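Local coordinates for protein endo-1,4-beta-xylanase (Bacteroides thetaiotaomicron VPI-5482, PDB 3KST) that probably hydrolyses O-glycosidic bonds, perhaps in xylan, as a calcium-containing member of glycosyl hydrolase family 43, at residues A[46-52]-A[63-69]; A[74-80]-A[97-102]; A[121-125]-A[164-168]; A[262-268]-A[279-285]. Numbering follows the deposited sequence.

How the contacts relate
All four contacts lie in one family 43 catalytic domain, a five-bladed beta-propeller whose blades surround a central calcium ion held by Glu83 and His251. Contacts 1 and 4 reach the same large sheet through different hairpins, with centres 21 Å apart and no touch. Contact 2 belongs to the next blade and packs against contact 1, with Phe50 CE2 3.4 Å from Tyr97 CB. It also touches contact 3, where His102 NE2 is 3.2 Å from Ser125 O. The predicted proton acceptor Asp26 is near two of the contacts: its side chain is about 4 Å from that of Trp80 in contact 2 and about 3 Å from that of His267 in contact 4.

Contact 1. Residues A[46-52]-A[63-69]; sequences AGEGFAC and REGQALS
The Gln66 carboxamide ties the loop at Ala46 and Gly47 to the second strand. Its OE1 accepts from Ala46 N at 3.0 Å, while NE2 donates to Gly47 O at 3.0 Å and, within its own segment, to Leu68 O, also at 3.0 Å. Next come the backbone bonds. Strands 49-52 and 63-66 run antiparallel at 158° with axes 4.8 Å apart; between them Cys52 N bonds Gly65 O at 3.1 Å and Glu64 N bonds Cys52 O at 2.9 Å. Past the corner at Ala67, in 68-69, Phe50 N donates to Leu68 O at 3.0 Å and Leu68 N to Phe50 O at 3.1 Å. A water joins Ala46 O and Ser69 OG, 2.7 Å from each.

Gly49 (phi 132°, psi -139°) lies so close that its CA is 3.2 Å from Leu68 O, and a CB would collide with that oxygen. Phe50 and Leu68 put their side chains on one face, with Phe50 CD2 4.0 Å from Leu68 CB, and both reach Leu95 of the next blade. Cys52 CB approaches Ala67 CB at 4.2 Å. Arg63 NH1 passes 3.6 Å from Ala51 CB, but its guanidinium is held by Glu18 and Gly43.

Ala67, in a helical backbone conformation (-51°, -46°), and Leu68 together face Phe50: a classic beta bulge, bending the second strand of this antiparallel propeller-blade hairpin.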
# COMPACT_ATOMS: atom_id res chain seq x y z
N ALA A 46 11.54 -3.88 -17.23
CA ALA A 46 11.52 -5.13 -18.01
C ALA A 46 10.11 -5.69 -18.19
O ALA A 46 9.87 -6.89 -17.94
CB ALA A 46 12.46 -6.14 -17.39
N GLY A 47 9.20 -4.81 -18.62
CA GLY A 47 7.81 -5.15 -18.93
C GLY A 47 6.82 -4.96 -17.80
O GLY A 47 7.15 -4.44 -16.75
N GLU A 48 5.58 -5.40 -18.05
CA GLU A 48 4.48 -5.33 -17.08
C GLU A 48 4.88 -6.11 -15.81
O GLU A 48 5.59 -7.13 -15.87
CB GLU A 48 3.18 -5.92 -17.67
CG GLU A 48 2.58 -5.19 -18.90
CD GLU A 48 1.74 -3.96 -18.57
OE1 GLU A 48 1.17 -3.86 -17.47
OE2 GLU A 48 1.61 -3.08 -19.46
N GLY A 49 4.42 -5.60 -14.66
CA GLY A 49 4.67 -6.21 -13.37
C GLY A 49 5.14 -5.22 -12.33
O GLY A 49 4.58 -4.14 -12.23
N PHE A 50 6.12 -5.61 -11.51
CA PHE A 50 6.61 -4.74 -10.44
C PHE A 50 8.11 -4.74 -10.36
O PHE A 50 8.75 -5.79 -10.54
CB PHE A 50 6.02 -5.09 -9.06
CG PHE A 50 4.53 -5.19 -9.05
CD1 PHE A 50 3.74 -4.04 -9.22
CD2 PHE A 50 3.89 -6.42 -8.93
CE1 PHE A 50 2.37 -4.11 -9.27
CE2 PHE A 50 2.50 -6.50 -8.97
CZ PHE A 50 1.74 -5.33 -9.12
N ALA A 51 8.65 -3.55 -10.10
CA ALA A 51 10.07 -3.39 -9.82
C ALA A 51 10.28 -3.54 -8.32
O ALA A 51 9.34 -3.51 -7.53
CB ALA A 51 10.57 -2.01 -10.28
N CYS A 52 11.55 -3.69 -7.96
CA CYS A 52 12.03 -3.69 -6.58
C CYS A 52 13.12 -2.62 -6.49
O CYS A 52 14.00 -2.61 -7.32
CB CYS A 52 12.63 -5.02 -6.15
SG CYS A 52 13.34 -4.96 -4.49
N ARG A 63 17.94 0.24 -7.94
CA ARG A 63 17.08 -0.79 -8.54
C ARG A 63 17.65 -2.17 -8.29
O ARG A 63 18.86 -2.39 -8.42
CB ARG A 63 16.91 -0.61 -10.03
CG ARG A 63 15.98 0.49 -10.38
CD ARG A 63 15.87 0.59 -11.88
NE ARG A 63 14.85 1.54 -12.28
CZ ARG A 63 13.54 1.32 -12.26
NH1 ARG A 63 13.03 0.15 -11.80
NH2 ARG A 63 12.72 2.26 -12.69
N GLU A 64 16.78 -3.08 -7.88
CA GLU A 64 17.16 -4.47 -7.68
C GLU A 64 16.76 -5.37 -8.85
O GLU A 64 17.32 -6.46 -9.00
CB GLU A 64 16.60 -5.00 -6.37
CG GLU A 64 17.21 -4.35 -5.14
CD GLU A 64 18.67 -4.69 -4.91
OE1 GLU A 64 19.20 -5.66 -5.48
OE2 GLU A 64 19.30 -3.95 -4.13
N GLY A 65 15.86 -4.90 -9.71
CA GLY A 65 15.38 -5.68 -10.82
C GLY A 65 13.87 -5.70 -10.89
O GLY A 65 13.17 -4.88 -10.27
N GLN A 66 13.38 -6.66 -11.67
CA GLN A 66 11.93 -6.83 -11.87
C GLN A 66 11.43 -7.90 -10.90
O GLN A 66 11.55 -9.09 -11.20
CB GLN A 66 11.69 -7.25 -13.30
CG GLN A 66 10.22 -7.36 -13.71
CD GLN A 66 9.63 -6.13 -14.40
OE1 GLN A 66 10.34 -5.20 -14.82
NE2 GLN A 66 8.32 -6.16 -14.58
N ALA A 67 10.87 -7.47 -9.77
CA ALA A 67 10.29 -8.34 -8.73
C ALA A 67 9.29 -9.35 -9.31
O ALA A 67 9.33 -10.54 -8.95
CB ALA A 67 9.60 -7.51 -7.62
N LEU A 68 8.40 -8.85 -10.17
CA LEU A 68 7.40 -9.70 -10.81
C LEU A 68 7.24 -9.34 -12.28
O LEU A 68 7.13 -8.16 -12.64
CB LEU A 68 6.07 -9.62 -10.05
CG LEU A 68 4.85 -10.35 -10.62
CD1 LEU A 68 4.01 -10.87 -9.47
CD2 LEU A 68 4.03 -9.49 -11.57
N SER A 69 7.28 -10.37 -13.13
CA SER A 69 7.09 -10.26 -14.57
C SER A 69 5.68 -10.81 -14.87
O SER A 69 5.22 -11.83 -14.26
CB SER A 69 8.17 -11.04 -15.34
OG SER A 69 9.49 -10.59 -15.02
O HOH W 1 10.90 -9.14 -16.77

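Contact 2. Residues A[74-80]-A[97-102]; sequences YGTWGFW and YSAEEH
An irregular loop, 74-80, enters a propeller blade here by pairing with the end of strand 92-99. Trp80 and Ser98 form an antiparallel hydrogen-bonded pair: Trp80 N to Ser98 O and Ser98 N to Trp80 O, both 3.1 Å. Ser98 OG is bonded to Asp130 N and to a water at 2.9 Å.

A type I' turn from Ala99 to His102 places Glu100 and Glu101 at positive phi. It is closed by Ala99 N to His102 O (2.9 Å) and His102 N to Ala99 O (3.0 Å), while His102 ND1 satisfies Glu100 O at 2.8 Å. Glu100 N donates to Trp77 O at 2.9 Å; a water takes Glu101 N (2.8 Å) and gives to Gly78 O (2.7 Å). Glu100 OE2 accepts from Thr76 N at 2.9 Å and from a water, 2.8 Å away, that also bonds Thr76 OG1. Trp77 NE1 donates to another water at 3.0 Å.

Ala99 CB lies over the Phe79 ring, and Glu100 CG sits 3.5 Å from the centroid of the Trp77 five-membered ring.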
# COMPACT_ATOMS: atom_id res chain seq x y z
N TYR A 74 -1.01 -14.18 -13.30
CA TYR A 74 -2.32 -13.94 -13.88
C TYR A 74 -2.26 -12.53 -14.47
O TYR A 74 -1.70 -11.67 -13.83
CB TYR A 74 -3.37 -13.90 -12.78
CG TYR A 74 -4.74 -13.49 -13.23
CD1 TYR A 74 -5.56 -14.37 -13.95
CD2 TYR A 74 -5.24 -12.21 -12.93
CE1 TYR A 74 -6.84 -13.99 -14.36
CE2 TYR A 74 -6.52 -11.83 -13.32
CZ TYR A 74 -7.31 -12.71 -14.05
OH TYR A 74 -8.56 -12.30 -14.41
N GLY A 75 -2.78 -12.36 -15.67
CA GLY A 75 -2.91 -11.06 -16.34
C GLY A 75 -1.79 -10.48 -17.18
O GLY A 75 -0.62 -10.84 -17.09
N THR A 76 -2.17 -9.51 -18.01
CA THR A 76 -1.23 -8.82 -18.88
C THR A 76 -1.22 -7.32 -18.75
O THR A 76 -0.39 -6.69 -19.41
CB THR A 76 -1.50 -9.19 -20.35
OG1 THR A 76 -2.77 -8.66 -20.75
CG2 THR A 76 -1.46 -10.70 -20.53
N TRP A 77 -2.09 -6.75 -17.91
CA TRP A 77 -2.22 -5.30 -17.72
C TRP A 77 -2.71 -4.98 -16.32
O TRP A 77 -3.19 -5.86 -15.60
CB TRP A 77 -3.16 -4.70 -18.77
CG TRP A 77 -4.57 -5.20 -18.69
CD1 TRP A 77 -5.11 -6.30 -19.34
CD2 TRP A 77 -5.64 -4.65 -17.90
NE1 TRP A 77 -6.44 -6.44 -19.01
CE2 TRP A 77 -6.79 -5.46 -18.12
CE3 TRP A 77 -5.75 -3.55 -17.02
CZ2 TRP A 77 -8.01 -5.20 -17.52
CZ3 TRP A 77 -6.98 -3.29 -16.42
CH2 TRP A 77 -8.09 -4.12 -16.66
N GLY A 78 -2.63 -3.71 -15.93
CA GLY A 78 -3.11 -3.34 -14.61
C GLY A 78 -2.38 -3.92 -13.40
O GLY A 78 -3.02 -4.27 -12.40
N PHE A 79 -1.05 -4.05 -13.48
CA PHE A 79 -0.24 -4.48 -12.31
C PHE A 79 -0.12 -3.28 -11.37
O PHE A 79 0.69 -2.36 -11.61
CB PHE A 79 1.10 -5.04 -12.73
CG PHE A 79 0.97 -6.37 -13.38
CD1 PHE A 79 1.06 -7.51 -12.60
CD2 PHE A 79 0.59 -6.48 -14.72
CE1 PHE A 79 0.91 -8.78 -13.19
CE2 PHE A 79 0.45 -7.72 -15.33
CZ PHE A 79 0.59 -8.87 -14.57
N TRP A 80 -0.97 -3.26 -10.33
CA TRP A 80 -1.06 -2.16 -9.36
C TRP A 80 -0.90 -2.56 -7.88
O TRP A 80 -1.23 -3.68 -7.47
CB TRP A 80 -2.44 -1.47 -9.42
CG TRP A 80 -2.93 -1.08 -10.77
CD1 TRP A 80 -2.20 -0.70 -11.85
CD2 TRP A 80 -4.29 -1.00 -11.16
NE1 TRP A 80 -3.02 -0.40 -12.90
CE2 TRP A 80 -4.32 -0.57 -12.51
CE3 TRP A 80 -5.51 -1.25 -10.51
CZ2 TRP A 80 -5.52 -0.40 -13.23
CZ3 TRP A 80 -6.71 -1.09 -11.23
CH2 TRP A 80 -6.70 -0.65 -12.57
N TYR A 97 -0.99 -8.33 -4.74
CA TYR A 97 -1.10 -7.30 -5.78
C TYR A 97 -2.39 -7.39 -6.57
O TYR A 97 -3.17 -8.32 -6.37
CB TYR A 97 0.09 -7.44 -6.72
CG TYR A 97 0.18 -8.76 -7.46
CD1 TYR A 97 0.69 -9.92 -6.83
CD2 TYR A 97 -0.23 -8.87 -8.79
CE1 TYR A 97 0.79 -11.17 -7.52
CE2 TYR A 97 -0.12 -10.12 -9.51
CZ TYR A 97 0.39 -11.26 -8.86
OH TYR A 97 0.49 -12.46 -9.54
N SER A 98 -2.61 -6.41 -7.44
CA SER A 98 -3.72 -6.38 -8.35
C SER A 98 -3.20 -6.58 -9.75
O SER A 98 -2.11 -6.18 -10.07
CB SER A 98 -4.44 -5.05 -8.25
OG SER A 98 -4.85 -4.81 -6.92
N ALA A 99 -3.98 -7.25 -10.58
CA ALA A 99 -3.65 -7.47 -11.99
C ALA A 99 -4.99 -7.63 -12.72
O ALA A 99 -5.81 -8.42 -12.29
CB ALA A 99 -2.73 -8.72 -12.17
N GLU A 100 -5.22 -6.85 -13.78
CA GLU A 100 -6.51 -6.81 -14.50
C GLU A 100 -7.74 -6.64 -13.57
O GLU A 100 -8.79 -7.26 -13.79
CB GLU A 100 -6.71 -8.02 -15.42
CG GLU A 100 -5.58 -8.33 -16.37
CD GLU A 100 -5.96 -9.20 -17.56
OE1 GLU A 100 -7.15 -9.59 -17.71
OE2 GLU A 100 -5.06 -9.48 -18.38
N GLU A 101 -7.59 -5.80 -12.54
CA GLU A 101 -8.63 -5.52 -11.55
C GLU A 101 -9.06 -6.76 -10.73
O GLU A 101 -10.21 -6.83 -10.31
CB GLU A 101 -9.84 -4.78 -12.18
CG GLU A 101 -9.46 -3.37 -12.67
CD GLU A 101 -10.52 -2.69 -13.49
OE1 GLU A 101 -11.00 -3.28 -14.49
OE2 GLU A 101 -10.83 -1.52 -13.17
N HIS A 102 -8.13 -7.70 -10.51
CA HIS A 102 -8.35 -8.87 -9.63
C HIS A 102 -7.18 -8.91 -8.66
O HIS A 102 -6.09 -8.42 -8.99
CB HIS A 102 -8.48 -10.18 -10.42
CG HIS A 102 -9.71 -10.22 -11.26
ND1 HIS A 102 -9.81 -9.55 -12.46
CD2 HIS A 102 -10.91 -10.81 -11.05
CE1 HIS A 102 -11.01 -9.75 -12.97
NE2 HIS A 102 -11.70 -10.51 -12.13
O HOH W 2 -4.92 -10.49 -20.94
O HOH W 3 -8.18 -8.20 -20.65
O HOH W 4 -5.60 -4.15 -11.52
O HOH W 5 -2.92 -4.84 -4.73

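Contact 3. Residues A[121-125]-A[164-168]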
# COMPACT_ATOMS: atom_id res chain seq x y z
N GLN A 121 -3.66 -17.61 -11.43
CA GLN A 121 -5.03 -17.24 -11.13
C GLN A 121 -5.09 -16.31 -9.94
O GLN A 121 -4.19 -16.31 -9.10
CB GLN A 121 -5.85 -18.50 -10.83
CG GLN A 121 -6.12 -19.35 -12.06
CD GLN A 121 -6.91 -18.62 -13.14
OE1 GLN A 121 -7.87 -17.90 -12.84
NE2 GLN A 121 -6.52 -18.79 -14.39
N PRO A 122 -6.16 -15.52 -9.85
CA PRO A 122 -6.31 -14.64 -8.70
C PRO A 122 -6.81 -15.42 -7.47
O PRO A 122 -7.12 -16.62 -7.56
CB PRO A 122 -7.35 -13.64 -9.20
CG PRO A 122 -8.17 -14.39 -10.09
CD PRO A 122 -7.30 -15.40 -10.77
N ILE A 123 -6.88 -14.72 -6.34
CA ILE A 123 -7.32 -15.27 -5.03
C ILE A 123 -8.80 -15.68 -5.11
O ILE A 123 -9.17 -16.76 -4.63
CB ILE A 123 -7.04 -14.20 -3.91
CG1 ILE A 123 -5.53 -14.00 -3.71
CG2 ILE A 123 -7.70 -14.51 -2.58
CD1 ILE A 123 -5.21 -12.60 -3.13
N TRP A 124 -9.62 -14.82 -5.72
CA TRP A 124 -11.05 -15.09 -5.96
C TRP A 124 -11.48 -14.41 -7.28
O TRP A 124 -10.73 -13.59 -7.84
CB TRP A 124 -11.89 -14.67 -4.74
CG TRP A 124 -12.16 -13.20 -4.58
CD1 TRP A 124 -11.29 -12.15 -4.84
CD2 TRP A 124 -13.32 -12.61 -4.00
NE1 TRP A 124 -11.89 -10.96 -4.53
CE2 TRP A 124 -13.13 -11.21 -4.00
CE3 TRP A 124 -14.54 -13.13 -3.54
CZ2 TRP A 124 -14.12 -10.32 -3.52
CZ3 TRP A 124 -15.51 -12.25 -3.06
CH2 TRP A 124 -15.29 -10.86 -3.06
N SER A 125 -12.69 -14.71 -7.74
CA SER A 125 -13.16 -14.25 -9.06
C SER A 125 -13.70 -12.84 -9.21
O SER A 125 -13.68 -12.31 -10.33
CB SER A 125 -14.21 -15.24 -9.60
OG SER A 125 -15.37 -15.26 -8.78
N MSE A 164 -3.58 -18.10 0.23
CA MSE A 164 -3.90 -18.22 -1.18
C MSE A 164 -5.39 -17.93 -1.46
O MSE A 164 -5.76 -17.67 -2.58
CB MSE A 164 -3.52 -19.65 -1.61
CG MSE A 164 -3.09 -19.80 -3.04
SE MSE A 164 -1.24 -19.25 -3.36
CE MSE A 164 -0.90 -18.20 -1.76
N SER A 165 -6.23 -18.03 -0.44
CA SER A 165 -7.68 -17.83 -0.60
C SER A 165 -8.24 -17.03 0.55
O SER A 165 -7.66 -17.01 1.64
CB SER A 165 -8.39 -19.18 -0.57
OG SER A 165 -7.89 -20.09 -1.53
N ILE A 166 -9.38 -16.38 0.29
CA ILE A 166 -10.15 -15.72 1.35
C ILE A 166 -11.31 -16.62 1.75
O ILE A 166 -11.80 -17.40 0.94
CB ILE A 166 -10.67 -14.31 0.97
CG1 ILE A 166 -11.56 -14.28 -0.27
CG2 ILE A 166 -9.50 -13.37 0.74
CD1 ILE A 166 -12.37 -12.96 -0.34
N LYS A 167 -11.74 -16.51 3.00
CA LYS A 167 -12.90 -17.23 3.52
C LYS A 167 -14.04 -16.28 3.29
O LYS A 167 -14.25 -15.36 4.08
CB LYS A 167 -12.71 -17.55 5.01
CG LYS A 167 -11.58 -18.50 5.26
CD LYS A 167 -11.61 -18.94 6.72
CE LYS A 167 -10.65 -20.07 6.96
NZ LYS A 167 -11.00 -20.76 8.23
N THR A 168 -14.79 -16.50 2.20
CA THR A 168 -15.88 -15.57 1.82
C THR A 168 -16.99 -15.38 2.85
O THR A 168 -17.59 -14.30 2.89
CB THR A 168 -16.46 -15.82 0.42
OG1 THR A 168 -16.98 -17.14 0.30
CG2 THR A 168 -15.35 -15.64 -0.64
O HOH W 6 -10.67 -17.14 -2.08
O HOH W 7 -7.88 -19.11 -4.13
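Ile123, Ile166 and Trp124 carry this surface contact, and no direct hydrogen bond crosses it. Ile123 drives its CG2 methyl into the opposite backbone, 3.7 Å from Met164 O, 3.9 Å from Ser165 CA and 3.8 Å from Ile166 N; the same methyl meets Ile166 CG2 at 3.9 Å. Ile166 then extends CD1 over the indole of Trp124, 3.9 Å from the centroid of its six-membered ring and 17° off the normal, a CH-pi contact. Both segments are loops joining strands of the beta-propeller: 121-125 leads from the blade ending in strand 102-108 into the next one, and 164-168 links two strands of that next blade. Trp124 NE1 bonds Ser128 OG, while its CE3 meets Thr168 CG2 at 3.9 Å. The polar link is made by two waters sharing Ile123 O. One water gives to Ile123 O at 3.0 Å and accepts from Ile166 N at 2.8 Å; the other water gives to Ile123 O at 2.7 Å and Met164 O at 3.0 Å, and takes Ser165 OG at 2.8 Å.

Contact 4. Residues A[262-268]-A[279-285]; sequences WKYIFHA and TSYIKDF
Strand 279-285 runs antiparallel to strand 262-268 as the second arm of a hairpin, the axes 3.9 Å apart at closest and their directions 143° apart. Thr279 pairs with Ala268: Ala268 N donates to Thr279 O at 3.0 Å, and Thr279 N returns a weak bond to Ala268 O at 3.3 Å. Ser280 faces His267 in a non-hydrogen-bonded pair, CA-CA 4.1 Å; its OG goes to Ile24 O. Tyr281 is tied to Phe266 by Tyr281 N to Phe266 O at 2.7 Å and Phe266 N to Tyr281 O at 2.9 Å. With chi1 p, the Phe266 ring receives Tyr281 CB over its face, 4.2 Å from the centroid.

Ile282 packs CG1 on Ile265 CG1 at 3.9 Å. Lys283 N donates to Tyr264 O at 3.1 Å and Tyr264 N to Lys283 O at 2.9 Å; Lys283 NZ makes a salt bridge to Asp241 and a hydrogen bond to Gly297 O. Asp284 OD1 makes a salt bridge to Lys263 NZ at 3.3 Å, weak as a hydrogen bond; two waters also bridge these atoms. Phe285 N donates to Trp262 O at 3.0 Å, and its ring meets Tyr264 CD1 through CD1 at 4.0 Å.

The hairpin lies between strand 250-256, bonded to 262-268, and strand 293-305, bonded to 279-287. Ile265, His267 and Ser280 touch Pro27 of strand 27-32, and His267 ND1 bonds the backbone N of Asp26, the predicted proton acceptor.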
# COMPACT_ATOMS: atom_id res chain seq x y z
N TRP A 262 8.84 5.58 13.03
CA TRP A 262 8.03 5.21 11.87
C TRP A 262 7.96 6.31 10.81
O TRP A 262 8.11 7.50 11.08
CB TRP A 262 6.62 4.81 12.28
CG TRP A 262 6.51 3.54 13.03
CD1 TRP A 262 6.87 3.32 14.33
CD2 TRP A 262 5.94 2.30 12.56
NE1 TRP A 262 6.59 2.02 14.69
CE2 TRP A 262 6.02 1.37 13.63
CE3 TRP A 262 5.38 1.89 11.35
CZ2 TRP A 262 5.57 0.04 13.51
CZ3 TRP A 262 4.93 0.55 11.23
CH2 TRP A 262 5.03 -0.34 12.31
N LYS A 263 7.69 5.86 9.59
CA LYS A 263 7.61 6.74 8.44
C LYS A 263 6.42 6.27 7.64
O LYS A 263 5.97 5.12 7.84
CB LYS A 263 8.87 6.59 7.60
CG LYS A 263 10.14 7.16 8.23
CD LYS A 263 10.18 8.66 8.21
CE LYS A 263 11.59 9.23 8.37
NZ LYS A 263 12.10 8.99 9.72
N TYR A 264 5.94 7.14 6.76
CA TYR A 264 4.80 6.83 5.88
C TYR A 264 5.20 7.17 4.44
O TYR A 264 5.47 8.35 4.15
CB TYR A 264 3.55 7.61 6.33
CG TYR A 264 2.29 7.18 5.62
CD1 TYR A 264 1.57 6.08 6.06
CD2 TYR A 264 1.85 7.84 4.47
CE1 TYR A 264 0.41 5.64 5.40
CE2 TYR A 264 0.67 7.41 3.80
CZ TYR A 264 -0.04 6.31 4.27
OH TYR A 264 -1.18 5.85 3.63
N ILE A 265 5.29 6.16 3.57
CA ILE A 265 5.65 6.38 2.16
C ILE A 265 4.35 6.61 1.40
O ILE A 265 3.35 5.96 1.70
CB ILE A 265 6.51 5.22 1.57
CG1 ILE A 265 7.05 5.58 0.19
CG2 ILE A 265 5.76 3.88 1.53
CD1 ILE A 265 8.07 4.52 -0.32
N PHE A 266 4.36 7.50 0.43
CA PHE A 266 3.16 7.82 -0.35
C PHE A 266 3.56 8.42 -1.69
O PHE A 266 4.70 8.85 -1.85
CB PHE A 266 2.25 8.82 0.40
CG PHE A 266 2.90 10.15 0.69
CD1 PHE A 266 3.70 10.31 1.81
CD2 PHE A 266 2.76 11.22 -0.19
CE1 PHE A 266 4.34 11.53 2.08
CE2 PHE A 266 3.38 12.47 0.05
CZ PHE A 266 4.18 12.62 1.21
N HIS A 267 2.62 8.43 -2.63
CA HIS A 267 2.84 9.06 -3.93
C HIS A 267 2.20 10.44 -3.99
O HIS A 267 1.41 10.85 -3.12
CB HIS A 267 2.38 8.18 -5.10
CG HIS A 267 0.90 8.09 -5.26
ND1 HIS A 267 0.22 6.88 -5.22
CD2 HIS A 267 -0.05 9.04 -5.47
CE1 HIS A 267 -1.07 7.10 -5.40
NE2 HIS A 267 -1.26 8.39 -5.55
N ALA A 268 2.54 11.16 -5.05
CA ALA A 268 1.94 12.45 -5.35
C ALA A 268 1.98 12.62 -6.87
O ALA A 268 2.71 11.90 -7.55
CB ALA A 268 2.72 13.54 -4.67
N THR A 279 5.12 9.84 -8.50
CA THR A 279 6.37 9.46 -7.84
C THR A 279 6.15 9.47 -6.34
O THR A 279 5.16 10.03 -5.86
CB THR A 279 7.55 10.37 -8.25
OG1 THR A 279 7.50 11.61 -7.52
CG2 THR A 279 7.55 10.64 -9.78
N SER A 280 7.06 8.84 -5.59
CA SER A 280 6.87 8.63 -4.16
C SER A 280 7.79 9.42 -3.26
O SER A 280 8.89 9.80 -3.67
CB SER A 280 6.89 7.13 -3.86
OG SER A 280 5.70 6.55 -4.38
N TYR A 281 7.30 9.65 -2.05
CA TYR A 281 7.88 10.53 -1.02
C TYR A 281 7.68 9.90 0.36
O TYR A 281 6.85 9.01 0.53
CB TYR A 281 7.20 11.90 -1.06
CG TYR A 281 7.37 12.63 -2.38
CD1 TYR A 281 8.50 13.39 -2.62
CD2 TYR A 281 6.42 12.51 -3.41
CE1 TYR A 281 8.69 14.03 -3.83
CE2 TYR A 281 6.58 13.14 -4.63
CZ TYR A 281 7.75 13.90 -4.84
OH TYR A 281 7.93 14.54 -6.04
N ILE A 282 8.43 10.38 1.35
CA ILE A 282 8.36 9.85 2.73
C ILE A 282 8.22 10.97 3.79
O ILE A 282 8.95 11.95 3.75
CB ILE A 282 9.58 9.00 3.04
CG1 ILE A 282 9.64 7.75 2.14
CG2 ILE A 282 9.59 8.56 4.53
CD1 ILE A 282 10.97 6.99 2.27
N LYS A 283 7.29 10.78 4.73
CA LYS A 283 7.06 11.68 5.87
C LYS A 283 7.16 10.85 7.14
O LYS A 283 7.31 9.63 7.07
CB LYS A 283 5.71 12.40 5.72
CG LYS A 283 5.76 13.58 4.74
CD LYS A 283 4.37 14.25 4.50
CE LYS A 283 3.92 15.18 5.61
NZ LYS A 283 4.66 16.50 5.72
N ASP A 284 7.11 11.51 8.29
CA ASP A 284 7.10 10.82 9.56
C ASP A 284 5.70 10.28 9.84
O ASP A 284 4.72 10.78 9.29
CB ASP A 284 7.57 11.73 10.69
CG ASP A 284 9.00 12.17 10.50
OD1 ASP A 284 9.86 11.28 10.34
OD2 ASP A 284 9.24 13.38 10.51
N PHE A 285 5.65 9.23 10.65
CA PHE A 285 4.41 8.55 11.03
C PHE A 285 4.45 8.16 12.49
O PHE A 285 5.45 7.66 12.97
CB PHE A 285 4.27 7.25 10.23
CG PHE A 285 2.98 6.54 10.48
CD1 PHE A 285 1.82 7.01 9.92
CD2 PHE A 285 2.93 5.42 11.31
CE1 PHE A 285 0.60 6.35 10.15
CE2 PHE A 285 1.75 4.75 11.55
CZ PHE A 285 0.56 5.24 10.98
O HOH W 8 7.33 7.20 14.72
O HOH W 9 10.39 8.84 11.72
O HOH W 10 12.86 11.00 11.37